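Local coordinates for protein CCMAN5 (Cellulosimicrobium cellulans, PDB 2XSG) that hydrolyses alpha-mannosidic linkages as a family GH92 glycosyl hydrolase, and probably exposes mannose-6-phosphate on yeast-made lysosomal enzymes by removing a capping mannose, at residues 547-552 against 765-770; 733-738 against 761-766; 161-166 against 232-237. All blocks are in the same frame, centred on the assembly; numbering follows the deposited sequence.

Contact 1. Residues 547-552 against 765-770; sequences AYDMDA and AFSMST
The two backbones meet most closely at Asp549 and Ser767, CA to CA 4.2 Å, where Met768 N points almost straight at Tyr548 O (2.7 Å, N-H...O angle 170°) and nearly along its C=O axis. Asp549 is the N-cap of helix 550-556. Its OD1 takes two bonds. Ala552 N (3.1 Å from Asp549 OD1) comes from above the carboxylate plane, and Ser769 OG, 2.7 Å from Asp549 OD1, meets that oxygen's syn lone pair. Ser769 N adds a weak bond to Asp549 OD2. Ser767 OG serves the same helix end: it accepts from Asp551 N at 2.9 Å and donates to a bound water. That water also accepts from Met550 N and donates to Ala547 O and Phe766 O, so four bonds hold it. Met768 extends alongside Tyr548, and its bend at chi3 (74°) sets CE at the ring edge, 4.0 Å from Tyr548 CE1. Met768 SD makes an oblique Met-aromatic contact, 5.2 Å from the Tyr548 ring centroid. The ring lies nearly parallel to that of Tyr466, and its OH bonds to Ala488 O. On the exposed side, Thr770 CG2 meets Asp551 OD1 at 3.3 Å. The first three helix N-H groups each have a partner: water, serine hydroxyl and aspartate. The helix end and the Ser769 donors would favour a charged Asp549, and its bonds from Ser769 tie the C-terminal tail to this helix start.

Contact 2. Residues 733-738 against 761-766; sequences NTWVDY and DTAPAF
Trp735 lies flat between two neighbours. Ala765 CA sits over one face in a CH-pi contact, 4.1 Å from the centroid of the five-membered ring, and Ala765 CB touches Trp735 CD1. On the opposite face, towards the rim, is ND2 of Asn733. The Trp735 side chain takes the crowded position between its backbone N and carbonyl carbon (chi1 61°). Its N-H edge faces Ala763 O, which lies in the ring plane, 2.8 Å from Trp735 NE1. Ala763 O also accepts from Thr762 OG1 at 3.0 Å. The Thr762 side chain crosses that of Asn733 obliquely, with OG1 anti to its backbone N (chi1 -170°). Thr762 OG1 accepts from Thr734 N at 3.1 Å, so one hydroxyl both receives and gives. Asn733 OD1 receives Ala763 N at 3.0 Å in a straight bond (170°), with the donor well above the amide plane. Trp735 begins the edge strand 735-737, which pairs with strand 686-689; Gln686 and Gln688 there touch both Trp735 and Ala765. Every bond across the contact joins a side-chain group to the backbone of the other segment. The loop 761-766 is fastened at the sheet edge without strand pairing, and Ala763 O takes two donors near the surface.

Contact 3. Residues 161-166 against 232-237; sequences VDLETN and VDTGAI
Asp162 OD2 is gripped by two donors, Arg91 NH1 in a salt bridge and Tyr97 OH in a hydrogen bond. Asp233 OD1 likewise has two, Arg91 NH2 (salt bridge) and Trp217 NE1 (hydrogen bond), so one arginine joins the two carboxylates. This probably offsets the repulsion between Asp162 OD1 and Asp233 OD1, which are 4.5 Å apart. Asp162 OD1 turns its anti lone pair to Glu164 N at 3.0 Å, an Asx turn that bends the chain where strand 158-162 ends. Upstream, Val161 and Ala236 form an antiparallel hydrogen-bonded pair: Val161 N to Ala236 O is 2.7 Å, and Ala236 N to Val161 O is 3.0 Å. Asp162 and Gly235 are the non-hydrogen-bonded pair that follows. These neighbouring strands belong to a five-stranded antiparallel sheet of the GH92 N-terminal domain, consistent with the beta-sandwich character of the galactose mutarotase clan. Past the paired residues, Leu163 N reaches Thr234 O at 3.0 Å, in a more bent bond (138°). Leu163 CD2 lies against Gly235 CA at 3.6 Å, beside a residue with no side chain. Glu164 crosses Asp233 obliquely; its CB packs 3.3 Å from Asp233 OD1, while the bend at chi2 (-82°) carries its carboxylate away.

Overall arrangement
From the N terminus, contact 3 closes first. It joins strands 158-162 and 235-240 of the N-terminal domain across an intervening stretch that has strands but no helix. The chain then enters the catalytic part. Contact 1 opens at 547-552 and closes near the C terminus at 765-770. Its long loop includes Asn588, Glu589 and Asp662 of the calcium site. Contact 2 opens later, at 733-738, and its short loop falls within that of contact 1. The two end on the same tail and share Ala765 and Phe766, their centres about 12 Å apart. One tail thus ties an edge strand to a helix start. Contact 3 lies on the opposite side of the chain's centre, about 53 Å from contact 1 between centres.

Contact 1. Residues 547-552 against 765-770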
ATOM      1  N   ALA A 547      -9.900   5.269 -17.738  1.00  5.10           N
ATOM      2  CA  ALA A 547     -10.261   3.870 -17.872  1.00  5.51           C
ATOM      3  C   ALA A 547     -11.760   3.583 -17.737  1.00  5.63           C
ATOM      4  O   ALA A 547     -12.188   2.435 -17.912  1.00  6.32           O
ATOM      5  CB  ALA A 547      -9.451   3.010 -16.887  1.00  4.40           C
ATOM      6  N   TYR A 548     -12.529   4.631 -17.442  1.00  5.66           N
ATOM      7  CA  TYR A 548     -13.989   4.592 -17.375  1.00  6.10           C
ATOM      8  C   TYR A 548     -14.642   4.762 -18.752  1.00  6.03           C
ATOM      9  O   TYR A 548     -15.874   4.751 -18.864  1.00  5.82           O
ATOM     10  CB  TYR A 548     -14.495   5.692 -16.427  1.00  6.29           C
ATOM     11  CG  TYR A 548     -14.017   7.083 -16.811  1.00  7.56           C
ATOM     12  CD1 TYR A 548     -14.807   7.930 -17.576  1.00  7.57           C
ATOM     13  CD2 TYR A 548     -12.757   7.536 -16.414  1.00  7.77           C
ATOM     14  CE1 TYR A 548     -14.353   9.193 -17.948  1.00  7.20           C
ATOM     15  CE2 TYR A 548     -12.301   8.776 -16.771  1.00  8.06           C
ATOM     16  CZ  TYR A 548     -13.104   9.610 -17.527  1.00  8.39           C
ATOM     17  OH  TYR A 548     -12.615  10.842 -17.876  1.00  6.98           O
ATOM     18  N   ASP A 549     -13.826   4.940 -19.792  1.00  5.77           N
ATOM     19  CA  ASP A 549     -14.353   5.116 -21.150  1.00  6.22           C
ATOM     20  C   ASP A 549     -13.389   4.712 -22.272  1.00  5.97           C
ATOM     21  O   ASP A 549     -12.987   5.536 -23.119  1.00  6.14           O
ATOM     22  CB  ASP A 549     -14.857   6.553 -21.362  1.00  6.28           C
ATOM     23  CG  ASP A 549     -16.104   6.604 -22.240  1.00  7.51           C
ATOM     24  OD1 ASP A 549     -16.306   5.676 -23.057  1.00  8.14           O
ATOM     25  OD2 ASP A 549     -16.873   7.573 -22.119  1.00  7.19           O
ATOM     26  N   MET A 550     -13.058   3.427 -22.272  1.00  6.32           N
ATOM     27  CA  MET A 550     -12.282   2.798 -23.318  1.00  6.61           C
ATOM     28  C   MET A 550     -12.972   2.913 -24.663  1.00  6.88           C
ATOM     29  O   MET A 550     -12.302   3.030 -25.665  1.00  7.18           O
ATOM     30  CB  MET A 550     -12.010   1.320 -22.980  1.00  6.96           C
ATOM     31  CG  MET A 550     -10.917   1.104 -21.905  1.00  5.51           C
ATOM     32  SD  MET A 550      -9.317   1.738 -22.437  1.00  7.39           S
ATOM     33  CE  MET A 550      -8.897   0.571 -23.735  1.00  3.23           C
ATOM     34  N   ASP A 551     -14.304   2.894 -24.687  1.00  7.77           N
ATOM     35  CA  ASP A 551     -15.014   2.991 -25.962  1.00  8.26           C
ATOM     36  C   ASP A 551     -14.755   4.338 -26.621  1.00  7.87           C
ATOM     37  O   ASP A 551     -14.415   4.394 -27.803  1.00  7.53           O
ATOM     38  CB  ASP A 551     -16.508   2.781 -25.795  1.00  8.80           C
ATOM     39  CG  ASP A 551     -17.215   2.572 -27.136  1.00 12.24           C
ATOM     40  OD1 ASP A 551     -17.645   3.572 -27.755  1.00 17.21           O
ATOM     41  OD2 ASP A 551     -17.318   1.407 -27.581  1.00 16.55           O
ATOM     42  N   ALA A 552     -14.910   5.418 -25.852  1.00  7.67           N
ATOM     43  CA  ALA A 552     -14.653   6.756 -26.365  1.00  7.80           C
ATOM     44  C   ALA A 552     -13.164   6.909 -26.682  1.00  7.78           C
ATOM     45  O   ALA A 552     -12.798   7.569 -27.642  1.00  7.35           O
ATOM     46  CB  ALA A 552     -15.110   7.826 -25.365  1.00  8.00           C
ATOM     47  N   ALA A 765     -17.540  -4.399 -22.478  1.00  8.25           N
ATOM     48  CA  ALA A 765     -17.319  -4.068 -21.075  1.00  8.11           C
ATOM     49  C   ALA A 765     -17.820  -2.657 -20.812  1.00  8.21           C
ATOM     50  O   ALA A 765     -18.222  -1.954 -21.739  1.00  7.54           O
ATOM     51  CB  ALA A 765     -15.841  -4.201 -20.718  1.00  7.76           C
ATOM     52  N   PHE A 766     -17.804  -2.240 -19.551  1.00  8.15           N
ATOM     53  CA  PHE A 766     -18.285  -0.909 -19.199  1.00  9.09           C
ATOM     54  C   PHE A 766     -17.458   0.225 -19.812  1.00  9.16           C
ATOM     55  O   PHE A 766     -16.228   0.233 -19.750  1.00  9.26           O
ATOM     56  CB  PHE A 766     -18.362  -0.723 -17.678  1.00  8.70           C
ATOM     57  CG  PHE A 766     -18.695   0.671 -17.267  1.00  9.42           C
ATOM     58  CD1 PHE A 766     -20.017   1.115 -17.279  1.00 10.43           C
ATOM     59  CD2 PHE A 766     -17.690   1.562 -16.901  1.00 10.36           C
ATOM     60  CE1 PHE A 766     -20.335   2.433 -16.901  1.00 10.41           C
ATOM     61  CE2 PHE A 766     -17.989   2.885 -16.531  1.00 10.98           C
ATOM     62  CZ  PHE A 766     -19.321   3.318 -16.530  1.00 11.27           C
ATOM     63  N   SER A 767     -18.178   1.186 -20.385  1.00  9.40           N
ATOM     64  CA  SER A 767     -17.654   2.482 -20.780  1.00  9.56           C
ATOM     65  C   SER A 767     -18.770   3.469 -20.507  1.00 10.04           C
ATOM     66  O   SER A 767     -19.922   3.213 -20.869  1.00  9.35           O
ATOM     67  CB  SER A 767     -17.294   2.503 -22.264  1.00  9.75           C
ATOM     68  OG  SER A 767     -16.022   1.959 -22.485  1.00  8.89           O
ATOM     69  N   MET A 768     -18.431   4.580 -19.849  1.00 10.77           N
ATOM     70  CA  MET A 768     -19.391   5.629 -19.502  1.00 11.12           C
ATOM     71  C   MET A 768     -20.256   6.066 -20.693  1.00 11.97           C
ATOM     72  O   MET A 768     -21.467   6.183 -20.567  1.00 11.75           O
ATOM     73  CB  MET A 768     -18.657   6.837 -18.910  1.00 10.88           C
ATOM     74  CG  MET A 768     -19.545   8.012 -18.548  1.00 10.49           C
ATOM     75  SD  MET A 768     -18.597   9.458 -18.014  1.00 12.20           S
ATOM     76  CE  MET A 768     -17.925  10.044 -19.567  1.00  8.96           C
ATOM     77  N   SER A 769     -19.625   6.275 -21.848  1.00 13.31           N
ATOM     78  CA  SER A 769     -20.307   6.813 -23.040  1.00 14.28           C
ATOM     79  C   SER A 769     -21.335   5.864 -23.673  1.00 15.04           C
ATOM     80  O   SER A 769     -22.259   6.312 -24.344  1.00 14.06           O
ATOM     81  CB  SER A 769     -19.277   7.224 -24.100  1.00 14.16           C
ATOM     82  OG  SER A 769     -18.491   6.117 -24.498  1.00 13.75           O
ATOM     83  N   THR A 770     -21.140   4.561 -23.478  1.00 16.01           N
ATOM     84  CA  THR A 770     -21.981   3.552 -24.107  1.00 17.50           C
ATOM     85  C   THR A 770     -22.910   2.839 -23.122  1.00 18.22           C
ATOM     86  O   THR A 770     -23.754   2.049 -23.536  1.00 18.62           O
ATOM     87  CB  THR A 770     -21.151   2.497 -24.906  1.00 17.45           C
ATOM     88  OG1 THR A 770     -20.139   1.909 -24.072  1.00 17.69           O
ATOM     89  CG2 THR A 770     -20.516   3.125 -26.128  1.00 18.07           C
TER
HETATM   90  O   HOH W   1     -14.096   1.856 -20.138  1.00  6.04           O

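Contact 2. Residues 733-738 against 761-766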
ATOM      1  N   ASN A 733     -17.250 -14.126 -22.141  1.00  8.85           N
ATOM      2  CA  ASN A 733     -16.899 -12.733 -21.865  1.00  8.99           C
ATOM      3  C   ASN A 733     -15.545 -12.668 -21.181  1.00  9.09           C
ATOM      4  O   ASN A 733     -15.178 -13.587 -20.455  1.00  9.72           O
ATOM      5  CB  ASN A 733     -17.967 -12.037 -21.001  1.00  8.86           C
ATOM      6  CG  ASN A 733     -19.300 -11.873 -21.720  1.00  9.04           C
ATOM      7  OD1 ASN A 733     -19.406 -12.036 -22.932  1.00  9.06           O
ATOM      8  ND2 ASN A 733     -20.322 -11.553 -20.960  1.00  8.39           N
ATOM      9  N   THR A 734     -14.816 -11.582 -21.414  1.00  9.42           N
ATOM     10  CA  THR A 734     -13.480 -11.387 -20.856  1.00  9.35           C
ATOM     11  C   THR A 734     -13.506 -10.435 -19.640  1.00  9.33           C
ATOM     12  O   THR A 734     -12.477  -9.894 -19.229  1.00  8.88           O
ATOM     13  CB  THR A 734     -12.489 -10.924 -21.943  1.00  9.94           C
ATOM     14  OG1 THR A 734     -13.079  -9.870 -22.719  1.00  9.90           O
ATOM     15  CG2 THR A 734     -12.122 -12.110 -22.881  1.00 10.03           C
ATOM     16  N   TRP A 735     -14.705 -10.260 -19.082  1.00  9.24           N
ATOM     17  CA  TRP A 735     -14.938  -9.496 -17.855  1.00  8.91           C
ATOM     18  C   TRP A 735     -16.041 -10.181 -17.052  1.00  9.05           C
ATOM     19  O   TRP A 735     -16.922 -10.843 -17.620  1.00  8.97           O
ATOM     20  CB  TRP A 735     -15.356  -8.055 -18.179  1.00  8.76           C
ATOM     21  CG  TRP A 735     -16.638  -7.947 -18.980  1.00  8.71           C
ATOM     22  CD1 TRP A 735     -16.753  -7.919 -20.347  1.00  8.28           C
ATOM     23  CD2 TRP A 735     -17.981  -7.862 -18.464  1.00  7.73           C
ATOM     24  NE1 TRP A 735     -18.078  -7.819 -20.710  1.00  8.43           N
ATOM     25  CE2 TRP A 735     -18.853  -7.790 -19.577  1.00  8.03           C
ATOM     26  CE3 TRP A 735     -18.532  -7.848 -17.169  1.00  7.25           C
ATOM     27  CZ2 TRP A 735     -20.253  -7.689 -19.437  1.00  7.18           C
ATOM     28  CZ3 TRP A 735     -19.920  -7.745 -17.028  1.00  5.52           C
ATOM     29  CH2 TRP A 735     -20.764  -7.680 -18.161  1.00  6.88           C
ATOM     30  N   VAL A 736     -15.995 -10.034 -15.733  1.00  8.56           N
ATOM     31  CA  VAL A 736     -17.073 -10.520 -14.884  1.00  8.70           C
ATOM     32  C   VAL A 736     -17.516  -9.420 -13.916  1.00  8.52           C
ATOM     33  O   VAL A 736     -16.717  -8.544 -13.537  1.00  8.21           O
ATOM     34  CB  VAL A 736     -16.695 -11.808 -14.078  1.00  8.91           C
ATOM     35  CG1 VAL A 736     -15.849 -12.772 -14.909  1.00  9.47           C
ATOM     36  CG2 VAL A 736     -15.950 -11.441 -12.828  1.00 10.38           C
ATOM     37  N   ASP A 737     -18.783  -9.476 -13.507  1.00  8.18           N
ATOM     38  CA  ASP A 737     -19.301  -8.517 -12.543  1.00  8.20           C
ATOM     39  C   ASP A 737     -18.931  -8.905 -11.126  1.00  7.72           C
ATOM     40  O   ASP A 737     -18.861 -10.101 -10.794  1.00  7.50           O
ATOM     41  CB  ASP A 737     -20.806  -8.366 -12.653  1.00  8.74           C
ATOM     42  CG  ASP A 737     -21.279  -7.017 -12.137  1.00 10.94           C
ATOM     43  OD1 ASP A 737     -21.866  -6.983 -11.020  1.00 11.75           O
ATOM     44  OD2 ASP A 737     -21.008  -6.000 -12.838  1.00 12.38           O
ATOM     45  N   TYR A 738     -18.710  -7.886 -10.295  1.00  7.01           N
ATOM     46  CA  TYR A 738     -18.473  -8.072  -8.862  1.00  6.61           C
ATOM     47  C   TYR A 738     -19.533  -8.967  -8.205  1.00  6.64           C
ATOM     48  O   TYR A 738     -19.203  -9.849  -7.390  1.00  6.26           O
ATOM     49  CB  TYR A 738     -18.427  -6.715  -8.173  1.00  6.46           C
ATOM     50  CG  TYR A 738     -18.226  -6.767  -6.673  1.00  6.01           C
ATOM     51  CD1 TYR A 738     -16.966  -6.999  -6.129  1.00  5.27           C
ATOM     52  CD2 TYR A 738     -19.303  -6.557  -5.795  1.00  3.34           C
ATOM     53  CE1 TYR A 738     -16.783  -7.035  -4.746  1.00  6.63           C
ATOM     54  CE2 TYR A 738     -19.135  -6.596  -4.413  1.00  4.67           C
ATOM     55  CZ  TYR A 738     -17.872  -6.826  -3.894  1.00  5.00           C
ATOM     56  OH  TYR A 738     -17.687  -6.867  -2.539  1.00  2.84           O
ATOM     57  N   ASP A 761     -15.488 -12.757 -28.953  1.00 13.18           N
ATOM     58  CA  ASP A 761     -16.860 -12.317 -29.194  1.00 13.13           C
ATOM     59  C   ASP A 761     -17.510 -11.863 -27.894  1.00 12.28           C
ATOM     60  O   ASP A 761     -18.713 -12.051 -27.692  1.00 11.50           O
ATOM     61  CB  ASP A 761     -17.694 -13.425 -29.853  1.00 13.82           C
ATOM     62  CG  ASP A 761     -17.327 -13.640 -31.297  1.00 16.08           C
ATOM     63  OD1 ASP A 761     -17.217 -12.648 -32.048  1.00 19.85           O
ATOM     64  OD2 ASP A 761     -17.131 -14.801 -31.693  1.00 20.47           O
ATOM     65  N   THR A 762     -16.703 -11.262 -27.013  1.00 11.36           N
ATOM     66  CA  THR A 762     -17.185 -10.797 -25.708  1.00 10.45           C
ATOM     67  C   THR A 762     -18.317  -9.759 -25.821  1.00  9.97           C
ATOM     68  O   THR A 762     -18.318  -8.927 -26.733  1.00  8.77           O
ATOM     69  CB  THR A 762     -16.011 -10.265 -24.802  1.00 10.42           C
ATOM     70  OG1 THR A 762     -16.489 -10.047 -23.472  1.00 10.52           O
ATOM     71  CG2 THR A 762     -15.380  -8.966 -25.335  1.00 10.67           C
ATOM     72  N   ALA A 763     -19.282  -9.818 -24.898  1.00  9.61           N
ATOM     73  CA  ALA A 763     -20.215  -8.704 -24.717  1.00  9.30           C
ATOM     74  C   ALA A 763     -19.342  -7.526 -24.281  1.00  9.44           C
ATOM     75  O   ALA A 763     -18.375  -7.742 -23.542  1.00  9.68           O
ATOM     76  CB  ALA A 763     -21.258  -9.050 -23.619  1.00  9.35           C
ATOM     77  N   PRO A 764     -19.638  -6.293 -24.761  1.00  9.07           N
ATOM     78  CA  PRO A 764     -18.798  -5.125 -24.414  1.00  8.86           C
ATOM     79  C   PRO A 764     -18.698  -4.889 -22.918  1.00  8.40           C
ATOM     80  O   PRO A 764     -19.659  -5.149 -22.185  1.00  7.47           O
ATOM     81  CB  PRO A 764     -19.518  -3.930 -25.053  1.00  8.58           C
ATOM     82  CG  PRO A 764     -20.702  -4.492 -25.823  1.00  9.62           C
ATOM     83  CD  PRO A 764     -20.592  -5.995 -25.845  1.00  9.87           C
ATOM     84  N   ALA A 765     -17.540  -4.399 -22.478  1.00  8.25           N
ATOM     85  CA  ALA A 765     -17.319  -4.068 -21.075  1.00  8.11           C
ATOM     86  C   ALA A 765     -17.820  -2.657 -20.812  1.00  8.21           C
ATOM     87  O   ALA A 765     -18.222  -1.954 -21.739  1.00  7.54           O
ATOM     88  CB  ALA A 765     -15.841  -4.201 -20.718  1.00  7.76           C
ATOM     89  N   PHE A 766     -17.804  -2.240 -19.551  1.00  8.15           N
ATOM     90  CA  PHE A 766     -18.285  -0.909 -19.199  1.00  9.09           C
ATOM     91  C   PHE A 766     -17.458   0.225 -19.812  1.00  9.16           C
ATOM     92  O   PHE A 766     -16.228   0.233 -19.750  1.00  9.26           O
ATOM     93  CB  PHE A 766     -18.362  -0.723 -17.678  1.00  8.70           C
ATOM     94  CG  PHE A 766     -18.695   0.671 -17.267  1.00  9.42           C
ATOM     95  CD1 PHE A 766     -20.017   1.115 -17.279  1.00 10.43           C
ATOM     96  CD2 PHE A 766     -17.690   1.562 -16.901  1.00 10.36           C
ATOM     97  CE1 PHE A 766     -20.335   2.433 -16.901  1.00 10.41           C
ATOM     98  CE2 PHE A 766     -17.989   2.885 -16.531  1.00 10.98           C
ATOM     99  CZ  PHE A 766     -19.321   3.318 -16.530  1.00 11.27           C
TER

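Contact 3. Residues 161-166 against 232-237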
ATOM      1  N   VAL A 161      14.174   4.646  25.402  1.00  2.78           N
ATOM      2  CA  VAL A 161      12.958   4.957  24.665  1.00  2.91           C
ATOM      3  C   VAL A 161      13.206   6.332  24.035  1.00  2.89           C
ATOM      4  O   VAL A 161      13.144   7.338  24.718  1.00  2.46           O
ATOM      5  CB  VAL A 161      11.701   4.938  25.588  1.00  2.73           C
ATOM      6  CG1 VAL A 161      10.425   5.227  24.806  1.00  2.51           C
ATOM      7  CG2 VAL A 161      11.584   3.606  26.348  1.00  2.20           C
ATOM      8  N   ASP A 162      13.530   6.350  22.744  1.00  3.14           N
ATOM      9  CA  ASP A 162      13.889   7.578  22.033  1.00  2.92           C
ATOM     10  C   ASP A 162      12.670   8.143  21.296  1.00  3.61           C
ATOM     11  O   ASP A 162      12.139   7.525  20.338  1.00  3.33           O
ATOM     12  CB  ASP A 162      15.027   7.277  21.064  1.00  2.64           C
ATOM     13  CG  ASP A 162      15.699   8.519  20.532  1.00  3.61           C
ATOM     14  OD1 ASP A 162      15.030   9.551  20.307  1.00  5.66           O
ATOM     15  OD2 ASP A 162      16.925   8.482  20.337  1.00  6.26           O
ATOM     16  N   LEU A 163      12.230   9.318  21.724  1.00  3.82           N
ATOM     17  CA  LEU A 163      11.001   9.904  21.186  1.00  4.33           C
ATOM     18  C   LEU A 163      11.244  10.942  20.104  1.00  4.27           C
ATOM     19  O   LEU A 163      10.309  11.597  19.638  1.00  3.83           O
ATOM     20  CB  LEU A 163      10.136  10.487  22.305  1.00  4.78           C
ATOM     21  CG  LEU A 163       9.385   9.515  23.228  1.00  6.11           C
ATOM     22  CD1 LEU A 163       8.685   8.402  22.439  1.00  6.97           C
ATOM     23  CD2 LEU A 163      10.314   8.903  24.206  1.00 10.10           C
ATOM     24  N   GLU A 164      12.501  11.091  19.697  1.00  4.37           N
ATOM     25  CA  GLU A 164      12.815  12.012  18.606  1.00  4.22           C
ATOM     26  C   GLU A 164      12.735  11.300  17.250  1.00  3.63           C
ATOM     27  O   GLU A 164      12.299  11.894  16.278  1.00  2.90           O
ATOM     28  CB  GLU A 164      14.193  12.647  18.809  1.00  4.51           C
ATOM     29  CG  GLU A 164      14.468  13.840  17.885  1.00  6.48           C
ATOM     30  CD  GLU A 164      14.941  13.419  16.490  1.00  9.30           C
ATOM     31  OE1 GLU A 164      15.384  12.264  16.317  1.00  9.43           O
ATOM     32  OE2 GLU A 164      14.854  14.246  15.555  1.00 11.85           O
ATOM     33  N   THR A 165      13.153  10.027  17.210  1.00  3.56           N
ATOM     34  CA  THR A 165      13.255   9.221  15.977  1.00  3.08           C
ATOM     35  C   THR A 165      11.987   9.304  15.127  1.00  3.51           C
ATOM     36  O   THR A 165      10.875   9.063  15.618  1.00  3.41           O
ATOM     37  CB  THR A 165      13.564   7.736  16.296  1.00  2.92           C
ATOM     38  OG1 THR A 165      14.649   7.659  17.221  1.00  4.30           O
ATOM     39  CG2 THR A 165      13.915   6.945  15.033  1.00  2.68           C
ATOM     40  N   ASN A 166      12.168   9.704  13.870  1.00  2.92           N
ATOM     41  CA  ASN A 166      11.092   9.675  12.874  1.00  3.13           C
ATOM     42  C   ASN A 166      11.693   9.493  11.491  1.00  3.00           C
ATOM     43  O   ASN A 166      12.784  10.000  11.233  1.00  2.83           O
ATOM     44  CB  ASN A 166      10.264  10.964  12.929  1.00  2.16           C
ATOM     45  CG  ASN A 166       9.020  10.889  12.069  1.00  3.11           C
ATOM     46  OD1 ASN A 166       9.075  11.126  10.865  1.00  3.68           O
ATOM     47  ND2 ASN A 166       7.878  10.584  12.690  1.00  2.36           N
ATOM     48  N   VAL A 232      10.521  18.622  21.641  1.00  3.10           N
ATOM     49  CA  VAL A 232      10.707  18.028  20.317  1.00  2.62           C
ATOM     50  C   VAL A 232      11.536  16.755  20.454  1.00  2.98           C
ATOM     51  O   VAL A 232      11.035  15.648  20.192  1.00  2.65           O
ATOM     52  CB  VAL A 232      11.390  19.017  19.359  1.00  2.61           C
ATOM     53  CG1 VAL A 232      11.471  18.433  17.960  1.00  2.00           C
ATOM     54  CG2 VAL A 232      10.620  20.321  19.321  1.00  2.00           C
ATOM     55  N   ASP A 233      12.794  16.915  20.875  1.00  3.22           N
ATOM     56  CA  ASP A 233      13.660  15.777  21.212  1.00  3.49           C
ATOM     57  C   ASP A 233      13.485  15.470  22.698  1.00  4.11           C
ATOM     58  O   ASP A 233      14.030  16.184  23.565  1.00  4.42           O
ATOM     59  CB  ASP A 233      15.120  16.123  20.897  1.00  3.24           C
ATOM     60  CG  ASP A 233      16.071  14.934  21.029  1.00  4.68           C
ATOM     61  OD1 ASP A 233      15.668  13.868  21.533  1.00  3.73           O
ATOM     62  OD2 ASP A 233      17.248  15.074  20.610  1.00  6.32           O
ATOM     63  N   THR A 234      12.708  14.430  23.002  1.00  3.91           N
ATOM     64  CA  THR A 234      12.588  13.943  24.374  1.00  3.46           C
ATOM     65  C   THR A 234      12.820  12.436  24.377  1.00  3.81           C
ATOM     66  O   THR A 234      12.794  11.783  23.317  1.00  3.71           O
ATOM     67  CB  THR A 234      11.196  14.282  25.039  1.00  3.32           C
ATOM     68  OG1 THR A 234      10.145  13.553  24.394  1.00  3.57           O
ATOM     69  CG2 THR A 234      10.886  15.767  24.951  1.00  2.78           C
ATOM     70  N   GLY A 235      13.059  11.892  25.567  1.00  3.22           N
ATOM     71  CA  GLY A 235      13.199  10.462  25.736  1.00  3.13           C
ATOM     72  C   GLY A 235      13.271  10.019  27.175  1.00  2.98           C
ATOM     73  O   GLY A 235      13.292  10.846  28.093  1.00  3.54           O
ATOM     74  N   ALA A 236      13.313   8.704  27.368  1.00  2.96           N
ATOM     75  CA  ALA A 236      13.470   8.105  28.690  1.00  3.15           C
ATOM     76  C   ALA A 236      14.409   6.903  28.616  1.00  3.47           C
ATOM     77  O   ALA A 236      14.491   6.228  27.589  1.00  3.37           O
ATOM     78  CB  ALA A 236      12.113   7.697  29.261  1.00  3.36           C
ATOM     79  N   ILE A 237      15.142   6.665  29.698  1.00  3.37           N
ATOM     80  CA  ILE A 237      16.032   5.510  29.780  1.00  3.80           C
ATOM     81  C   ILE A 237      15.620   4.675  30.983  1.00  4.12           C
ATOM     82  O   ILE A 237      15.594   5.169  32.111  1.00  4.10           O
ATOM     83  CB  ILE A 237      17.526   5.925  29.838  1.00  3.74           C
ATOM     84  CG1 ILE A 237      17.850   6.836  28.623  1.00  3.83           C
ATOM     85  CG2 ILE A 237      18.427   4.696  29.881  1.00  3.89           C
ATOM     86  CD1 ILE A 237      19.306   7.252  28.480  1.00  3.22           C
TER